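Local coordinates for protein esterase D (Cellvibrio japonicus, PDB 2W87) that binds glucuronic acid with the help of calcium through this family 35 carbohydrate-binding module and, as a whole enzyme, is probably involved in degrading plant cell walls, at residues A[14-19]-A[30-34]; A[21-25]-A[91-95]; A[65-69]-A[116-121]. Where two conformers were deposited one is given. Residue numbers count along the deposited sequence, not the author numbering.

All three contacts meet the same glucuronic acid. Contact 1 supplies Asn32 and Thr33 for the calcium that the sugar itself ligates, contact 2 brings His22 and Trp91, and contact 3 brings Arg67 to the carboxylate; Asn122 and Asn35 complete the set of pocket residues. Segment 21-25 of contact 2 belongs to the loop joining the two strands of contact 1. The centres of contacts 1 and 2 lie about 14 Å apart, those of 1 and 3 about 13 Å. Phe30 joins contact 1 to contact 2, its CD2 3.7 Å from Trp94 CH2. Thr33 OG1 lies 2.8 Å from Leu120 N, a probable hydrogen bond to contact 3, and Trp91 CH2 touches Arg67 NH1 at 3.6 Å.

Contact 1: residues A[14-19]-A[30-34]; sequences VDGTID and FANTN. With CA (calcium ion), chain C; GCU (alpha-D-glucopyranuronic acid), chain E.
Strands 16-19 and 30-33 pair antiparallel, their axes 4.6 Å apart at closest and their directions 152° apart. Phe30 faces Asp19 in a hydrogen-bonded pair, with Phe30 N to Asp19 O at 2.8 Å and Asp19 N to Phe30 O at 2.9 Å. Its p rotamer brings CE1 within 3.5 Å of Asp19 CB, with Asp19 O over one ring face. Ala31 forms a non-hydrogen-bonded pair with Ile18, and its small CB touches two aliphatic neighbours, 3.9 Å from both Ile18 CD1 and Val14 CG2. This is a two-stranded hairpin with a ten-residue connection, attached to the β-sandwich of the carbohydrate-binding module, where Ala31 packs on Phe11 and Val41. Asn32 and Thr17 make the next hydrogen-bonded pair: Asn32 N to Thr17 O is 2.8 Å and Thr17 N to Asn32 O 3.0 Å. An amide suits position 32 because its two ends act separately: in the t rotamer (chi2 3°), ND2 of Asn32 donates to Asp19 OD2 at 2.8 Å, while its OD1 binds calcium at 2.3 Å. Asp19 OD1 accepts from Thr17 OG1 at 2.6 Å. Thr33 adds its carbonyl O to the metal at 2.4 Å; GCU O6A (2.4 Å), GCU O4 (2.7 Å), three waters and Asn35 complete the site. Opposite Thr33 is Gly16, CA to CA 4.3 Å, at phi/psi 147/-139, where a CB would strike Asn32 O. Asn34 N donates to Asp15 O at 2.8 Å, Asp15 being the centre of an inverse gamma turn.

Contact 2: residues A[21-25]-A[91-95]; sequences NHTGF and WTTWQ. With GCU (alpha-D-glucopyranuronic acid), chain E.
Two irregular loops meet here, closest in backbone at Thr23 and Thr92, whose CA atoms are 5.4 Å apart. His22 takes an m rotamer (chi1 -61°, chi2 -62°) that lays its ring against Trp91, also m with chi2 109°. Trp91 CB sits 3.5 Å from the centroid of the His22 ring, almost on the ring normal, a CH-pi contact; beyond it the imidazole and the five-membered ring of Trp91 form an offset stack, centroids 5.0 Å apart and planes at 19°. Both line the glucuronic acid pocket of this carbohydrate-binding module, Trp91 with a ring face and His22 with its ring edge. GCU C4 lies over a face of the Trp91 indole, whose flat apolar surface suits a sugar's C-H groups. At its ring edge, His22 NE2 is hydrogen-bonded to GCU O2 at 2.8 Å and to GCU O3 at 3.2 Å; imidazole is apt because it can both stack and exchange hydrogen bonds with hydroxyls. Trp94 (m, chi2 83°) points its indole at the other loop, NE1 donating to Thr23 O at 2.9 Å and nearly straight. Gly24, at phi/psi 109/-5, passes close to the indole, where a CB would fall 2.5 Å from Trp94 NE1. Phe25, in the p rotamer, turns its ring away but leaves CB 3.9 Å from Trp94 CZ2. Thr23 OG1 touches Thr92 CG2 at 3.6 Å, and water 4 links Thr23 OG1 (2.6 Å) to Thr92 O (3.1 Å).

Contact 3: residues A[65-69]-A[116-121]; sequences ANRNG and TAEGLP. With GCU (alpha-D-glucopyranuronic acid), chain E.
The carboxylate-recognising end of the glucuronic acid pocket is built around Arg67. The backbones come closest at Arg67 and Leu120, CA to CA 5.4 Å. The CA-to-CB bond of Arg67 points toward 116-121, and the side chain runs on nearly extended (m, t, t, chi4 -167°); its guanidinium donates to both carboxylate oxygens, NH1 to GCU O6A and NH2 to GCU O6B, each at 2.8 Å. Arginine suits the place because its paired N-H groups and positive charge match a carboxylate. The second loop holds the guanidinium in position: Arg67 NH1 donates to Leu120 O at 3.1 Å, and Arg67 NH2 makes a salt bridge with Glu118 OE1 at 3.0 Å, weak as a hydrogen bond. Water 5 accepts from Arg67 NE at 3.0 Å. Residues 116-119 form a type I turn, Gly119 N to Thr116 O 3.2 Å, and Thr116 OG1 accepts from Glu118 N at 3.3 Å in an ST turn. Gly119 adopts phi/psi 82/-163, strained for a residue with a CB. Pro121 CD packs 3.8 Å from Arg67 CB. Water 7 joins Asn68 O (3.0 Å) to Gly119 O (2.8 Å). The first loop connects strands 51-60 and 69-73 and the second strands 106-114 and 122-129, with Leu120 packing on Leu112 and Ala114.

Contact 1: residues A[14-19]-A[30-34]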
loop_
_atom_site.group_PDB
_atom_site.type_symbol
_atom_site.label_atom_id
_atom_site.label_comp_id
_atom_site.label_asym_id
_atom_site.label_seq_id
_atom_site.Cartn_x
_atom_site.Cartn_y
_atom_site.Cartn_z
ATOM N N VAL A 14 3.308 -9.443 1.484
ATOM C CA VAL A 14 2.336 -9.484 0.380
ATOM C C VAL A 14 1.756 -10.903 0.301
ATOM O O VAL A 14 2.489 -11.886 0.370
ATOM C CB VAL A 14 2.925 -9.073 -0.983
ATOM C CG1 VAL A 14 4.170 -9.873 -1.326
ATOM C CG2 VAL A 14 1.855 -9.172 -2.100
ATOM N N ASP A 15 0.427 -10.972 0.211
ATOM C CA ASP A 15 -0.251 -12.225 -0.118
ATOM C C ASP A 15 -0.186 -12.381 -1.619
ATOM O O ASP A 15 -1.078 -11.927 -2.348
ATOM C CB ASP A 15 -1.688 -12.204 0.373
ATOM C CG ASP A 15 -1.781 -11.997 1.864
ATOM O OD1 ASP A 15 -0.967 -12.652 2.589
ATOM O OD2 ASP A 15 -2.632 -11.154 2.306
ATOM N N GLY A 16 0.885 -13.005 -2.077
ATOM C CA GLY A 16 1.242 -12.989 -3.500
ATOM C C GLY A 16 2.756 -13.010 -3.642
ATOM O O GLY A 16 3.430 -13.714 -2.914
ATOM N N THR A 17 3.296 -12.226 -4.566
ATOM C CA THR A 17 4.722 -12.213 -4.828
ATOM C C THR A 17 5.241 -10.806 -4.964
ATOM O O THR A 17 4.462 -9.894 -5.175
ATOM C CB THR A 17 5.075 -12.985 -6.135
ATOM O OG1 THR A 17 4.260 -12.547 -7.227
ATOM C CG2 THR A 17 4.918 -14.480 -5.954
ATOM N N ILE A 18 6.556 -10.662 -4.842
ATOM C CA ILE A 18 7.245 -9.469 -5.283
ATOM C C ILE A 18 7.805 -9.716 -6.682
ATOM O O ILE A 18 8.591 -10.625 -6.881
ATOM C CB ILE A 18 8.369 -9.051 -4.326
ATOM C CG1 ILE A 18 7.788 -8.818 -2.945
ATOM C CG2 ILE A 18 9.050 -7.767 -4.832
ATOM C CD1 ILE A 18 6.881 -7.624 -2.898
ATOM N N ASP A 19 7.380 -8.896 -7.641
ATOM C CA ASP A 19 7.670 -9.116 -9.038
ATOM C C ASP A 19 8.383 -7.896 -9.612
ATOM O O ASP A 19 8.427 -6.814 -8.995
ATOM C CB ASP A 19 6.378 -9.328 -9.839
ATOM C CG ASP A 19 5.664 -10.597 -9.500
ATOM O OD1 ASP A 19 6.118 -11.367 -8.624
ATOM O OD2 ASP A 19 4.623 -10.832 -10.152
ATOM N N PHE A 30 7.703 -4.625 -7.349
ATOM C CA PHE A 30 6.370 -4.237 -6.925
ATOM C C PHE A 30 5.676 -5.439 -6.316
ATOM O O PHE A 30 6.046 -6.581 -6.586
ATOM C CB PHE A 30 5.571 -3.691 -8.103
ATOM C CG PHE A 30 5.544 -4.594 -9.312
ATOM C CD1 PHE A 30 4.624 -5.621 -9.417
ATOM C CD2 PHE A 30 6.433 -4.401 -10.357
ATOM C CE1 PHE A 30 4.595 -6.431 -10.528
ATOM C CE2 PHE A 30 6.404 -5.198 -11.470
ATOM C CZ PHE A 30 5.487 -6.216 -11.564
ATOM N N ALA A 31 4.723 -5.185 -5.435
ATOM C CA ALA A 31 3.965 -6.262 -4.802
ATOM C C ALA A 31 2.807 -6.640 -5.731
ATOM O O ALA A 31 1.994 -5.788 -6.134
ATOM C CB ALA A 31 3.440 -5.813 -3.433
ATOM N N ASN A 32 2.714 -7.931 -6.036
ATOM C CA ASN A 32 1.664 -8.480 -6.881
ATOM C C ASN A 32 0.783 -9.434 -6.069
ATOM O O ASN A 32 1.181 -10.562 -5.793
ATOM C CB ASN A 32 2.308 -9.243 -8.038
ATOM C CG ASN A 32 1.301 -9.966 -8.908
ATOM O OD1 ASN A 32 0.082 -9.865 -8.698
ATOM N ND2 ASN A 32 1.812 -10.702 -9.911
ATOM N N THR A 33 -0.387 -8.978 -5.652
ATOM C CA THR A 33 -1.284 -9.831 -4.862
ATOM C C THR A 33 -1.848 -10.986 -5.684
ATOM O O THR A 33 -2.084 -10.852 -6.891
ATOM C CB THR A 33 -2.504 -9.064 -4.288
ATOM O OG1 THR A 33 -3.238 -8.436 -5.351
ATOM C CG2 THR A 33 -2.055 -8.035 -3.263
ATOM N N ASN A 34 -2.052 -12.108 -5.004
ATOM C CA ASN A 34 -2.983 -13.118 -5.444
ATOM C C ASN A 34 -4.248 -12.460 -5.962
ATOM O O ASN A 34 -4.671 -11.443 -5.430
ATOM C CB ASN A 34 -3.410 -13.986 -4.253
ATOM C CG ASN A 34 -2.277 -14.842 -3.694
ATOM O OD1 ASN A 34 -1.369 -15.222 -4.428
ATOM N ND2 ASN A 34 -2.348 -15.170 -2.385
HETATM CA CA CA C . -2.226 -9.900 -9.079
HETATM C C1 GCU E . -1.032 -10.348 -15.053
HETATM C C2 GCU E . 0.074 -9.334 -14.762
HETATM C C3 GCU E . 0.351 -9.312 -13.262
HETATM C C4 GCU E . -0.918 -8.882 -12.555
HETATM C C5 GCU E . -2.038 -9.863 -12.935
HETATM C C6 GCU E . -3.377 -9.482 -12.318
HETATM O O1 GCU E . -0.558 -11.610 -14.585
HETATM O O2 GCU E . 1.257 -9.715 -15.445
HETATM O O3 GCU E . 1.415 -8.412 -12.945
HETATM O O4 GCU E . -0.765 -8.896 -11.113
HETATM O O5 GCU E . -2.217 -9.878 -14.351
HETATM O O6A GCU E . -3.369 -9.233 -11.104
HETATM O O6B GCU E . -4.403 -9.449 -13.041
HETATM O O HOH W 1 -4.236 -8.893 -8.059
HETATM O O HOH W 2 -1.673 -12.133 -9.868
HETATM O O HOH W 3 -1.748 -7.567 -8.406
#

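Contact 2: residues A[21-25]-A[91-95]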
loop_
_atom_site.group_PDB
_atom_site.type_symbol
_atom_site.label_atom_id
_atom_site.label_comp_id
_atom_site.label_asym_id
_atom_site.label_seq_id
_atom_site.Cartn_x
_atom_site.Cartn_y
_atom_site.Cartn_z
ATOM N N ASN A 21 8.568 -7.849 -13.520
ATOM C CA ASN A 21 8.445 -8.188 -14.946
ATOM C C ASN A 21 7.611 -7.196 -15.767
ATOM O O ASN A 21 7.237 -7.486 -16.906
ATOM C CB ASN A 21 7.853 -9.589 -15.103
ATOM C CG ASN A 21 6.439 -9.682 -14.577
ATOM O OD1 ASN A 21 6.095 -9.010 -13.612
ATOM N ND2 ASN A 21 5.609 -10.509 -15.212
ATOM N N HIS A 22 7.297 -6.049 -15.190
ATOM C CA HIS A 22 6.718 -4.936 -15.936
ATOM C C HIS A 22 7.544 -3.707 -15.600
ATOM O O HIS A 22 7.819 -3.463 -14.440
ATOM C CB HIS A 22 5.272 -4.665 -15.502
ATOM C CG HIS A 22 4.338 -5.808 -15.726
ATOM N ND1 HIS A 22 4.067 -6.309 -16.981
ATOM C CD2 HIS A 22 3.572 -6.513 -14.860
ATOM C CE1 HIS A 22 3.185 -7.289 -16.874
ATOM N NE2 HIS A 22 2.878 -7.440 -15.595
ATOM N N THR A 23 7.903 -2.912 -16.600
ATOM C CA THR A 23 8.734 -1.751 -16.345
ATOM C C THR A 23 7.991 -0.658 -15.587
ATOM O O THR A 23 6.771 -0.640 -15.545
ATOM C CB THR A 23 9.278 -1.186 -17.673
ATOM O OG1 THR A 23 8.187 -0.870 -18.544
ATOM C CG2 THR A 23 10.214 -2.220 -18.355
ATOM N N GLY A 24 8.756 0.223 -14.957
ATOM C CA GLY A 24 8.258 1.508 -14.466
ATOM C C GLY A 24 8.152 1.620 -12.953
ATOM O O GLY A 24 7.839 2.686 -12.447
ATOM N N PHE A 25 8.420 0.515 -12.248
ATOM C CA PHE A 25 8.410 0.489 -10.789
ATOM C C PHE A 25 9.686 1.169 -10.288
ATOM O O PHE A 25 10.594 1.482 -11.077
ATOM C CB PHE A 25 8.383 -0.940 -10.268
ATOM C CG PHE A 25 9.518 -1.789 -10.789
ATOM C CD1 PHE A 25 10.753 -1.759 -10.178
ATOM C CD2 PHE A 25 9.339 -2.592 -11.890
ATOM C CE1 PHE A 25 11.809 -2.503 -10.674
ATOM C CE2 PHE A 25 10.366 -3.343 -12.372
ATOM C CZ PHE A 25 11.616 -3.296 -11.734
ATOM N N TRP A 91 -0.102 -2.567 -17.445
ATOM C CA TRP A 91 0.701 -2.958 -16.287
ATOM C C TRP A 91 2.020 -2.184 -16.195
ATOM O O TRP A 91 2.737 -2.247 -15.190
ATOM C CB TRP A 91 0.967 -4.473 -16.277
ATOM C CG TRP A 91 -0.272 -5.252 -16.128
ATOM C CD1 TRP A 91 -0.895 -6.023 -17.076
ATOM C CD2 TRP A 91 -1.106 -5.310 -14.958
ATOM N NE1 TRP A 91 -2.037 -6.569 -16.561
ATOM C CE2 TRP A 91 -2.194 -6.154 -15.264
ATOM C CE3 TRP A 91 -1.026 -4.756 -13.683
ATOM C CZ2 TRP A 91 -3.208 -6.435 -14.344
ATOM C CZ3 TRP A 91 -2.042 -5.036 -12.759
ATOM C CH2 TRP A 91 -3.110 -5.872 -13.086
ATOM N N THR A 92 2.342 -1.454 -17.261
ATOM C CA THR A 92 3.536 -0.633 -17.297
ATOM C C THR A 92 3.263 0.847 -17.033
ATOM O O THR A 92 4.191 1.638 -17.039
ATOM C CB THR A 92 4.212 -0.786 -18.673
ATOM O OG1 THR A 92 3.232 -0.651 -19.708
ATOM C CG2 THR A 92 4.848 -2.172 -18.775
ATOM N N THR A 93 2.008 1.215 -16.800
ATOM C CA THR A 93 1.603 2.591 -16.513
ATOM C C THR A 93 1.252 2.663 -15.047
ATOM O O THR A 93 0.391 1.914 -14.565
ATOM C CB THR A 93 0.398 3.056 -17.358
ATOM O OG1 THR A 93 0.810 3.126 -18.726
ATOM C CG2 THR A 93 -0.126 4.430 -16.880
ATOM N N TRP A 94 1.971 3.537 -14.349
ATOM C CA TRP A 94 1.843 3.694 -12.922
ATOM C C TRP A 94 1.180 5.007 -12.605
ATOM O O TRP A 94 1.460 6.031 -13.252
ATOM C CB TRP A 94 3.209 3.619 -12.263
ATOM C CG TRP A 94 3.920 2.344 -12.578
ATOM C CD1 TRP A 94 4.649 2.064 -13.693
ATOM C CD2 TRP A 94 3.915 1.140 -11.791
ATOM N NE1 TRP A 94 5.120 0.777 -13.641
ATOM C CE2 TRP A 94 4.680 0.185 -12.487
ATOM C CE3 TRP A 94 3.343 0.783 -10.567
ATOM C CZ2 TRP A 94 4.884 -1.108 -12.011
ATOM C CZ3 TRP A 94 3.563 -0.523 -10.073
ATOM C CH2 TRP A 94 4.323 -1.444 -10.806
ATOM N N GLN A 95 0.325 4.998 -11.601
ATOM C CA GLN A 95 -0.320 6.216 -11.115
ATOM C C GLN A 95 -0.262 6.186 -9.574
ATOM O O GLN A 95 0.211 5.203 -8.961
ATOM C CB GLN A 95 -1.754 6.280 -11.634
ATOM C CG GLN A 95 -1.874 6.302 -13.117
ATOM C CD GLN A 95 -1.234 7.490 -13.810
ATOM O OE1 GLN A 95 -0.879 8.487 -13.186
ATOM N NE2 GLN A 95 -1.084 7.384 -15.121
HETATM C C1 GCU E . -1.032 -10.348 -15.053
HETATM C C2 GCU E . 0.074 -9.334 -14.762
HETATM C C3 GCU E . 0.351 -9.312 -13.262
HETATM C C4 GCU E . -0.918 -8.882 -12.555
HETATM C C5 GCU E . -2.038 -9.863 -12.935
HETATM C C6 GCU E . -3.377 -9.482 -12.318
HETATM O O1 GCU E . -0.558 -11.610 -14.585
HETATM O O2 GCU E . 1.257 -9.715 -15.445
HETATM O O3 GCU E . 1.415 -8.412 -12.945
HETATM O O4 GCU E . -0.765 -8.896 -11.113
HETATM O O5 GCU E . -2.217 -9.878 -14.351
HETATM O O6A GCU E . -3.369 -9.233 -11.104
HETATM O O6B GCU E . -4.403 -9.449 -13.041
HETATM O O HOH W 4 7.245 1.405 -17.686
#

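Contact 3: residues A[65-69]-A[116-121]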
loop_
_atom_site.group_PDB
_atom_site.type_symbol
_atom_site.label_atom_id
_atom_site.label_comp_id
_atom_site.label_asym_id
_atom_site.label_seq_id
_atom_site.Cartn_x
_atom_site.Cartn_y
_atom_site.Cartn_z
ATOM N N ALA A 65 -11.107 -3.192 -14.745
ATOM C CA ALA A 65 -11.993 -2.681 -13.716
ATOM C C ALA A 65 -11.172 -2.083 -12.567
ATOM O O ALA A 65 -9.993 -2.411 -12.399
ATOM C CB ALA A 65 -12.894 -3.808 -13.196
ATOM N N ASN A 66 -11.787 -1.198 -11.794
ATOM C CA ASN A 66 -11.204 -0.777 -10.514
ATOM C C ASN A 66 -10.904 -2.011 -9.689
ATOM O O ASN A 66 -11.638 -3.002 -9.750
ATOM C CB ASN A 66 -12.185 0.072 -9.713
ATOM C CG ASN A 66 -12.166 1.533 -10.103
ATOM O OD1 ASN A 66 -12.225 1.883 -11.283
ATOM N ND2 ASN A 66 -12.123 2.399 -9.094
ATOM N N ARG A 67 -9.824 -1.925 -8.914
ATOM C CA ARG A 67 -9.474 -2.940 -7.946
ATOM C C ARG A 67 -9.291 -2.217 -6.599
ATOM O O ARG A 67 -8.184 -2.175 -6.031
ATOM C CB ARG A 67 -8.210 -3.620 -8.386
ATOM C CG ARG A 67 -8.368 -4.438 -9.613
ATOM C CD ARG A 67 -7.113 -5.212 -9.859
ATOM N NE ARG A 67 -7.188 -5.988 -11.090
ATOM C CZ ARG A 67 -6.317 -6.938 -11.412
ATOM N NH1 ARG A 67 -5.314 -7.236 -10.600
ATOM N NH2 ARG A 67 -6.460 -7.613 -12.549
ATOM N N ASN A 68 -10.377 -1.630 -6.105
ATOM C CA ASN A 68 -10.319 -0.822 -4.889
ATOM C C ASN A 68 -9.816 -1.656 -3.728
ATOM O O ASN A 68 -9.938 -2.891 -3.725
ATOM C CB ASN A 68 -11.680 -0.239 -4.546
ATOM C CG ASN A 68 -12.119 0.819 -5.506
ATOM O OD1 ASN A 68 -11.417 1.152 -6.469
ATOM N ND2 ASN A 68 -13.291 1.380 -5.253
ATOM N N GLY A 69 -9.226 -0.959 -2.770
ATOM C CA GLY A 69 -8.710 -1.571 -1.568
ATOM C C GLY A 69 -9.339 -1.014 -0.296
ATOM O O GLY A 69 -9.864 0.108 -0.250
ATOM N N THR A 116 -12.218 -6.761 -4.270
ATOM C CA THR A 116 -12.786 -7.578 -5.341
ATOM C C THR A 116 -11.966 -8.851 -5.563
ATOM O O THR A 116 -10.828 -8.964 -5.085
ATOM C CB THR A 116 -12.839 -6.816 -6.698
ATOM O OG1 THR A 116 -11.549 -6.843 -7.330
ATOM C CG2 THR A 116 -13.333 -5.378 -6.549
ATOM N N ALA A 117 -12.539 -9.793 -6.313
ATOM C CA ALA A 117 -11.912 -11.095 -6.556
ATOM C C ALA A 117 -10.681 -11.017 -7.430
ATOM O O ALA A 117 -9.962 -12.008 -7.555
ATOM C CB ALA A 117 -12.928 -12.087 -7.164
ATOM N N GLU A 118 -10.433 -9.857 -8.049
ATOM C CA GLU A 118 -9.247 -9.673 -8.888
ATOM C C GLU A 118 -7.995 -9.385 -8.055
ATOM O O GLU A 118 -6.893 -9.392 -8.580
ATOM C CB GLU A 118 -9.436 -8.527 -9.874
ATOM C CG GLU A 118 -10.497 -8.765 -10.921
ATOM C CD GLU A 118 -10.332 -7.835 -12.112
ATOM O OE1 GLU A 118 -9.405 -8.062 -12.932
ATOM O OE2 GLU A 118 -11.161 -6.908 -12.252
ATOM N N GLY A 119 -8.166 -9.149 -6.767
ATOM C CA GLY A 119 -7.037 -8.779 -5.935
ATOM C C GLY A 119 -6.766 -7.294 -6.102
ATOM O O GLY A 119 -7.617 -6.533 -6.584
ATOM N N LEU A 120 -5.581 -6.863 -5.691
ATOM C CA LEU A 120 -5.180 -5.477 -5.852
ATOM C C LEU A 120 -4.536 -5.209 -7.202
ATOM O O LEU A 120 -4.184 -6.125 -7.928
ATOM C CB LEU A 120 -4.184 -5.094 -4.747
ATOM C CG LEU A 120 -4.744 -4.973 -3.334
ATOM C CD1 LEU A 120 -3.562 -4.715 -2.340
ATOM C CD2 LEU A 120 -5.771 -3.858 -3.245
ATOM N N PRO A 121 -4.355 -3.921 -7.534
ATOM C CA PRO A 121 -3.415 -3.649 -8.600
ATOM C C PRO A 121 -2.014 -4.050 -8.131
ATOM O O PRO A 121 -1.840 -4.449 -6.964
ATOM C CB PRO A 121 -3.485 -2.132 -8.751
ATOM C CG PRO A 121 -4.596 -1.671 -7.951
ATOM C CD PRO A 121 -4.859 -2.697 -6.905
HETATM C C1 GCU E . -1.032 -10.348 -15.053
HETATM C C2 GCU E . 0.074 -9.334 -14.762
HETATM C C3 GCU E . 0.351 -9.312 -13.262
HETATM C C4 GCU E . -0.918 -8.882 -12.555
HETATM C C5 GCU E . -2.038 -9.863 -12.935
HETATM C C6 GCU E . -3.377 -9.482 -12.318
HETATM O O1 GCU E . -0.558 -11.610 -14.585
HETATM O O2 GCU E . 1.257 -9.715 -15.445
HETATM O O3 GCU E . 1.415 -8.412 -12.945
HETATM O O4 GCU E . -0.765 -8.896 -11.113
HETATM O O5 GCU E . -2.217 -9.878 -14.351
HETATM O O6A GCU E . -3.369 -9.233 -11.104
HETATM O O6B GCU E . -4.403 -9.449 -13.041
HETATM O O HOH W 5 -9.049 -4.867 -13.125
HETATM O O HOH W 6 -11.943 -5.822 -9.915
HETATM O O HOH W 7 -9.810 -5.339 -5.423
#